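Local structure of tryptophan synthase alpha chain (2EKC) at residues T32-K35 against A36-V40; P133-A136 against E137-K140; Q243-I246 against E247-G250. The protein probably catalyses, as the alpha subunit of tryptophan synthase, the aldol cleavage of indoleglycerol phosphate to indole and glyceraldehyde 3-phosphate. One frame throughout, in Å; residues are numbered along the deposited sequence.

Contact 1 (T32-K35 against A36-V40)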
loop_
_atom_site.group_PDB
_atom_site.type_symbol
_atom_site.label_atom_id
_atom_site.label_comp_id
_atom_site.label_asym_id
_atom_site.label_seq_id
_atom_site.Cartn_x
_atom_site.Cartn_y
_atom_site.Cartn_z
ATOM N N THR A 32 -16.910 10.134 4.460
ATOM C CA THR A 32 -17.124 8.700 4.323
ATOM C C THR A 32 -15.800 7.942 4.235
ATOM O O THR A 32 -15.645 6.890 4.851
ATOM C CB THR A 32 -17.970 8.386 3.075
ATOM O OG1 THR A 32 -19.217 9.086 3.153
ATOM C CG2 THR A 32 -18.239 6.888 2.970
ATOM N N SER A 33 -14.839 8.477 3.483
ATOM C CA SER A 33 -13.544 7.814 3.350
ATOM C C SER A 33 -12.819 7.753 4.691
ATOM O O SER A 33 -12.129 6.781 4.993
ATOM C CB SER A 33 -12.665 8.522 2.303
ATOM O OG SER A 33 -12.126 9.747 2.774
ATOM N N LEU A 34 -12.978 8.786 5.506
ATOM C CA LEU A 34 -12.325 8.801 6.811
ATOM C C LEU A 34 -12.919 7.712 7.697
ATOM O O LEU A 34 -12.196 7.026 8.414
ATOM C CB LEU A 34 -12.489 10.165 7.475
ATOM C CG LEU A 34 -11.870 10.336 8.863
ATOM C CD1 LEU A 34 -10.367 10.071 8.812
ATOM C CD2 LEU A 34 -12.151 11.749 9.358
ATOM N N LYS A 35 -14.237 7.544 7.640
ATOM C CA LYS A 35 -14.886 6.510 8.436
ATOM C C LYS A 35 -14.398 5.143 7.969
ATOM O O LYS A 35 -14.132 4.259 8.781
ATOM C CB LYS A 35 -16.410 6.614 8.305
ATOM C CG LYS A 35 -16.968 7.895 8.902
ATOM C CD LYS A 35 -18.471 8.018 8.687
ATOM C CE LYS A 35 -18.971 9.359 9.212
ATOM N NZ LYS A 35 -20.417 9.577 8.941
ATOM N N ALA A 36 -14.267 4.984 6.653
ATOM C CA ALA A 36 -13.790 3.738 6.058
ATOM C C ALA A 36 -12.383 3.411 6.563
ATOM O O ALA A 36 -12.108 2.285 6.986
ATOM C CB ALA A 36 -13.783 3.861 4.539
ATOM N N PHE A 37 -11.491 4.394 6.500
ATOM C CA PHE A 37 -10.117 4.218 6.969
ATOM C C PHE A 37 -10.094 3.763 8.433
ATOM O O PHE A 37 -9.384 2.827 8.792
ATOM C CB PHE A 37 -9.340 5.531 6.823
ATOM C CG PHE A 37 -8.671 5.704 5.478
ATOM C CD1 PHE A 37 -7.622 4.876 5.098
ATOM C CD2 PHE A 37 -9.075 6.710 4.608
ATOM C CE1 PHE A 37 -6.979 5.051 3.865
ATOM C CE2 PHE A 37 -8.441 6.893 3.378
ATOM C CZ PHE A 37 -7.392 6.063 3.008
ATOM N N LYS A 38 -10.880 4.424 9.272
ATOM C CA LYS A 38 -10.936 4.072 10.684
ATOM C C LYS A 38 -11.455 2.647 10.879
ATOM O O LYS A 38 -10.956 1.904 11.725
ATOM C CB LYS A 38 -11.827 5.066 11.432
ATOM C CG LYS A 38 -11.218 6.458 11.541
ATOM C CD LYS A 38 -12.155 7.424 12.243
ATOM C CE LYS A 38 -11.469 8.751 12.524
ATOM N NZ LYS A 38 -12.397 9.730 13.156
ATOM N N GLU A 39 -12.438 2.265 10.073
ATOM C CA GLU A 39 -13.032 0.940 10.166
ATOM C C GLU A 39 -12.039 -0.172 9.834
ATOM O O GLU A 39 -11.952 -1.163 10.563
ATOM C CB GLU A 39 -14.241 0.846 9.235
ATOM C CG GLU A 39 -15.077 -0.412 9.409
ATOM C CD GLU A 39 -15.730 -0.488 10.780
ATOM O OE1 GLU A 39 -16.023 0.580 11.353
ATOM O OE2 GLU A 39 -15.963 -1.611 11.278
ATOM N N VAL A 40 -11.283 -0.018 8.747
ATOM C CA VAL A 40 -10.329 -1.062 8.379
ATOM C C VAL A 40 -9.190 -1.157 9.389
ATOM O O VAL A 40 -8.635 -2.233 9.609
ATOM C CB VAL A 40 -9.756 -0.870 6.934
ATOM C CG1 VAL A 40 -10.905 -0.716 5.941
ATOM C CG2 VAL A 40 -8.806 0.319 6.873
#
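Lys38 reaches back along the helix over Leu34, one turn earlier, and its aliphatic chain does the touching. At the base, CB stands 3.6 Å from both Leu34 O and Lys35 O. CG comes closer, 3.3 Å from Leu34 O, because it is anti to the residue's own carbonyl carbon (chi1 -70°) and therefore leans toward the preceding turn. CD passes the same oxygen at a longer distance, and CE, at the end of the extended run beyond CG, arrives 4.0 Å from Leu34 CG and about as far from Leu34 CD1. The two side chains lie at a slant to each other, a methylene against a branched carbon. The tip, NZ, goes on to a long, weak ion pair with Glu91 of helix 78-91, whose Leu88 touches both Leu34 and Lys38.

All this happens on helix 30-42, which joins strands 18-24 and 47-51 in the first beta-alpha-beta crossover of the TIM barrel. Four successive i to i+4 backbone bonds cross the contact, from Ala36 N, Phe37 N, Lys38 N and Glu39 N to the carbonyls of Thr32, Ser33, Leu34 and Lys35.

On the buried side, Phe37 brings CD2 to 3.1 Å from Ser33 O, an oblique approach to the ring, while Leu34 CA sits at the ring edge. The ring also packs on Leu23 and Leu48 of the two strands. Ala36 CB rests 3.4 Å from Ser33 O. Ser33 OG is hydrogen-bonded to Tyr30 O and Gly26 N.

Contact 2 (P133-A136 against E137-K140)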
loop_
_atom_site.group_PDB
_atom_site.type_symbol
_atom_site.label_atom_id
_atom_site.label_comp_id
_atom_site.label_asym_id
_atom_site.label_seq_id
_atom_site.Cartn_x
_atom_site.Cartn_y
_atom_site.Cartn_z
ATOM N N PRO A 133 11.928 4.960 -14.531
ATOM C CA PRO A 133 13.278 4.525 -14.153
ATOM C C PRO A 133 14.317 5.646 -14.170
ATOM O O PRO A 133 15.257 5.638 -13.373
ATOM C CB PRO A 133 13.583 3.432 -15.175
ATOM C CG PRO A 133 12.221 2.839 -15.434
ATOM C CD PRO A 133 11.351 4.068 -15.553
ATOM N N GLU A 134 14.143 6.615 -15.065
ATOM C CA GLU A 134 15.089 7.724 -15.168
ATOM C C GLU A 134 14.929 8.769 -14.054
ATOM O O GLU A 134 15.696 9.730 -13.984
ATOM C CB GLU A 134 14.969 8.408 -16.540
ATOM C CG GLU A 134 13.743 9.308 -16.721
ATOM C CD GLU A 134 12.500 8.564 -17.164
ATOM O OE1 GLU A 134 12.490 7.315 -17.126
ATOM O OE2 GLU A 134 11.523 9.237 -17.552
ATOM N N GLU A 135 13.937 8.580 -13.187
ATOM C CA GLU A 135 13.689 9.514 -12.085
ATOM C C GLU A 135 13.890 8.819 -10.739
ATOM O O GLU A 135 13.921 9.469 -9.691
ATOM C CB GLU A 135 12.245 10.036 -12.137
ATOM C CG GLU A 135 11.838 10.738 -13.419
ATOM C CD GLU A 135 12.497 12.090 -13.587
ATOM O OE1 GLU A 135 13.217 12.536 -12.670
ATOM O OE2 GLU A 135 12.290 12.714 -14.647
ATOM N N ALA A 136 14.030 7.499 -10.782
ATOM C CA ALA A 136 14.177 6.681 -9.582
ATOM C C ALA A 136 15.313 7.035 -8.628
ATOM O O ALA A 136 15.087 7.190 -7.428
ATOM C CB ALA A 136 14.281 5.211 -9.975
ATOM N N GLU A 137 16.532 7.157 -9.148
ATOM C CA GLU A 137 17.668 7.464 -8.289
ATOM C C GLU A 137 17.502 8.776 -7.538
ATOM O O GLU A 137 17.827 8.859 -6.354
ATOM C CB GLU A 137 18.968 7.487 -9.100
ATOM C CG GLU A 137 19.324 6.155 -9.752
ATOM C CD GLU A 137 19.274 4.989 -8.774
ATOM O OE1 GLU A 137 19.915 5.077 -7.701
ATOM O OE2 GLU A 137 18.593 3.982 -9.082
ATOM N N GLU A 138 16.992 9.802 -8.211
ATOM C CA GLU A 138 16.810 11.087 -7.554
ATOM C C GLU A 138 15.765 10.986 -6.446
ATOM O O GLU A 138 15.958 11.518 -5.353
ATOM C CB GLU A 138 16.394 12.169 -8.559
ATOM C CG GLU A 138 16.125 13.516 -7.897
ATOM C CD GLU A 138 15.727 14.607 -8.876
ATOM O OE1 GLU A 138 14.880 14.349 -9.761
ATOM O OE2 GLU A 138 16.254 15.734 -8.747
ATOM N N LEU A 139 14.661 10.305 -6.728
ATOM C CA LEU A 139 13.609 10.152 -5.728
ATOM C C LEU A 139 14.097 9.346 -4.535
ATOM O O LEU A 139 13.839 9.703 -3.390
ATOM C CB LEU A 139 12.384 9.462 -6.333
ATOM C CG LEU A 139 11.268 9.127 -5.330
ATOM C CD1 LEU A 139 10.754 10.399 -4.688
ATOM C CD2 LEU A 139 10.134 8.395 -6.042
ATOM N N LYS A 140 14.792 8.247 -4.803
ATOM C CA LYS A 140 15.290 7.408 -3.720
ATOM C C LYS A 140 16.203 8.225 -2.803
ATOM O O LYS A 140 16.102 8.142 -1.575
ATOM C CB LYS A 140 16.052 6.202 -4.282
ATOM C CG LYS A 140 15.213 5.283 -5.160
ATOM C CD LYS A 140 16.051 4.128 -5.698
ATOM C CE LYS A 140 15.286 3.312 -6.728
ATOM N NZ LYS A 140 16.089 2.168 -7.248
HETATM O O HOH W 1 17.136 7.094 -12.154
HETATM O O HOH W 2 17.007 9.933 -11.139
HETATM O O HOH W 3 12.793 12.149 -9.191
HETATM O O HOH W 4 15.868 12.735 -12.099
#
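Helix 133-145, which links strands 125-127 and 149-154 in a beta-alpha-beta unit of the TIM barrel, brings Glu135 and Glu138 together at the surface. The two side chains run alongside each other in the same direction, their carboxylate planes 15° apart and the two OE1 atoms 3.8 Å from each other. Such a pair of like charges should be unfavourable, but water 4 sits to one side of the pair and donates to both OE1 atoms, which probably eases the repulsion.

Waters also complete the backbone pattern here. Water 1 links Pro133 O to Glu137 N, and water 2 links Glu134 O to Glu138 N. Direct i to i+4 bonds take over with Leu139 N to Glu135 O at 3.2 Å and Lys140 N to Ala136 O at 2.8 Å.

Lys140 runs back, extended, past Ala136: its CG lies 3.0 Å from Ala136 O, and the chain beyond brings CE to 3.9 Å from Ala136 CB. NZ then makes a salt bridge with Glu137 OE2 at 3.6 Å. Toward the protein, Leu131 touches both Ala136 and Leu139. Water 3 donates one hydrogen to Glu135 O and the other to Glu138 OE1, the latter at 3.1 Å.

Contact 3 (Q243-I246 against E247-G250)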
loop_
_atom_site.group_PDB
_atom_site.type_symbol
_atom_site.label_atom_id
_atom_site.label_comp_id
_atom_site.label_asym_id
_atom_site.label_seq_id
_atom_site.Cartn_x
_atom_site.Cartn_y
_atom_site.Cartn_z
ATOM N N GLN A 243 -20.640 2.616 -1.494
ATOM C CA GLN A 243 -22.039 2.610 -1.079
ATOM C C GLN A 243 -22.142 2.911 0.412
ATOM O O GLN A 243 -23.173 2.664 1.027
ATOM C CB GLN A 243 -22.681 1.246 -1.335
ATOM C CG GLN A 243 -22.814 0.842 -2.791
ATOM C CD GLN A 243 -23.461 -0.529 -2.934
ATOM O OE1 GLN A 243 -24.632 -0.714 -2.604
ATOM N NE2 GLN A 243 -22.693 -1.497 -3.412
ATOM N N LYS A 244 -21.060 3.423 0.990
ATOM C CA LYS A 244 -21.026 3.751 2.412
ATOM C C LYS A 244 -21.379 2.546 3.288
ATOM O O LYS A 244 -21.975 2.698 4.355
ATOM C CB LYS A 244 -21.987 4.912 2.706
ATOM C CG LYS A 244 -21.719 6.149 1.860
ATOM C CD LYS A 244 -22.725 7.252 2.133
ATOM C CE LYS A 244 -22.502 8.436 1.202
ATOM N NZ LYS A 244 -23.518 9.506 1.401
ATOM N N LYS A 245 -21.010 1.350 2.837
ATOM C CA LYS A 245 -21.285 0.129 3.593
ATOM C C LYS A 245 -20.119 -0.128 4.537
ATOM O O LYS A 245 -19.349 -1.079 4.370
ATOM C CB LYS A 245 -21.492 -1.044 2.628
ATOM C CG LYS A 245 -22.756 -0.891 1.783
ATOM C CD LYS A 245 -22.814 -1.867 0.598
ATOM C CE LYS A 245 -23.100 -3.296 1.035
ATOM N NZ LYS A 245 -23.333 -4.189 -0.138
ATOM N N ILE A 246 -20.011 0.740 5.539
ATOM C CA ILE A 246 -18.937 0.695 6.523
ATOM C C ILE A 246 -18.904 -0.565 7.378
ATOM O O ILE A 246 -17.831 -1.118 7.637
ATOM C CB ILE A 246 -19.004 1.929 7.451
ATOM C CG1 ILE A 246 -19.076 3.208 6.605
ATOM C CG2 ILE A 246 -17.795 1.959 8.379
ATOM C CD1 ILE A 246 -17.996 3.315 5.540
ATOM N N GLU A 247 -20.071 -1.023 7.821
ATOM C CA GLU A 247 -20.119 -2.219 8.649
ATOM C C GLU A 247 -19.660 -3.441 7.865
ATOM O O GLU A 247 -18.936 -4.280 8.393
ATOM C CB GLU A 247 -21.532 -2.455 9.188
ATOM C CG GLU A 247 -21.595 -3.593 10.199
ATOM C CD GLU A 247 -23.003 -3.871 10.689
ATOM O OE1 GLU A 247 -23.660 -2.935 11.188
ATOM O OE2 GLU A 247 -23.450 -5.029 10.578
ATOM N N ASP A 248 -20.081 -3.542 6.607
ATOM C CA ASP A 248 -19.688 -4.672 5.766
ATOM C C ASP A 248 -18.198 -4.612 5.458
ATOM O O ASP A 248 -17.545 -5.645 5.301
ATOM C CB ASP A 248 -20.479 -4.678 4.454
ATOM C CG ASP A 248 -21.958 -4.967 4.664
ATOM O OD1 ASP A 248 -22.282 -5.985 5.310
ATOM O OD2 ASP A 248 -22.797 -4.179 4.179
ATOM N N LEU A 249 -17.664 -3.399 5.366
ATOM C CA LEU A 249 -16.239 -3.208 5.095
ATOM C C LEU A 249 -15.418 -3.749 6.267
ATOM O O LEU A 249 -14.437 -4.472 6.078
ATOM C CB LEU A 249 -15.938 -1.717 4.888
ATOM C CG LEU A 249 -14.469 -1.317 4.721
ATOM C CD1 LEU A 249 -13.879 -1.992 3.489
ATOM C CD2 LEU A 249 -14.372 0.198 4.600
ATOM N N GLY A 250 -15.825 -3.392 7.480
ATOM C CA GLY A 250 -15.126 -3.869 8.660
ATOM C C GLY A 250 -15.207 -5.380 8.764
ATOM O O GLY A 250 -14.244 -6.039 9.167
#
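The backbone turns from one helix into the next here, with Lys245 as N-cap of helix 246-258: Leu249 N bonds to Lys245 O at 3.0 Å, and Gly250 N bonds to Ile246 O at the same length. The first of these is the more bent, with an N-H...O angle of 142°. Just upstream, Lys244 has positive phi and closes helix 235-242 as the C-prime residue of a Schellman motif, in which Lys245 N reaches back to Leu240 O and Lys244 N to Ala241 O. Lys245 is also the centre of an inverse gamma turn, with a weak bond from Ile246 N to Lys244 O.

Among the side chains, Lys245 and Asp248 carry the contact. The lysine chain bends at its third torsion (chi3 73°), which curls CE back to 3.3 Å from Asp248 OD2; Lys245 CB is 3.7 Å from that same oxygen. NZ remains 4.4 Å from OD2, beyond salt-bridge range, so methylenes meet the carboxylate more closely than the ammonium does. Any attraction between the charges is probably modest. Leu249 CB lies 3.4 Å from Ile246 O.

The buried Leu249 side chain touches Leu237 of helix 235-242 and Ala36 and Val40 of helix 30-42. Ile246 packs on Glu39 of that same helix, while Lys245 touches Leu240, so this start of helix 246-258 is packed against helices 30-42 and 235-242.

In the fold
Contacts 1 and 3 are neighbours, their centres about 9 Å apart, although some two hundred residues separate them in the chain. Helix 30-42 meets the start of helix 246-258 and the loop before it: Ala36 CB is 3.7 Å from Leu249 CD2, Glu39 CG is 3.4 Å from Ile246 O, and Thr32 CG2 is 3.7 Å from Lys244 CG. Contact 2 is remote, across the centre of the chain, about 33 Å from contact 1 and 38 Å from contact 3 between centres. Of the three, contact 1 comes near the active site: the Phe37 side chain is about 7 Å from that of Glu49, one of two predicted proton acceptors. Contacts 2 and 3 lie away from it.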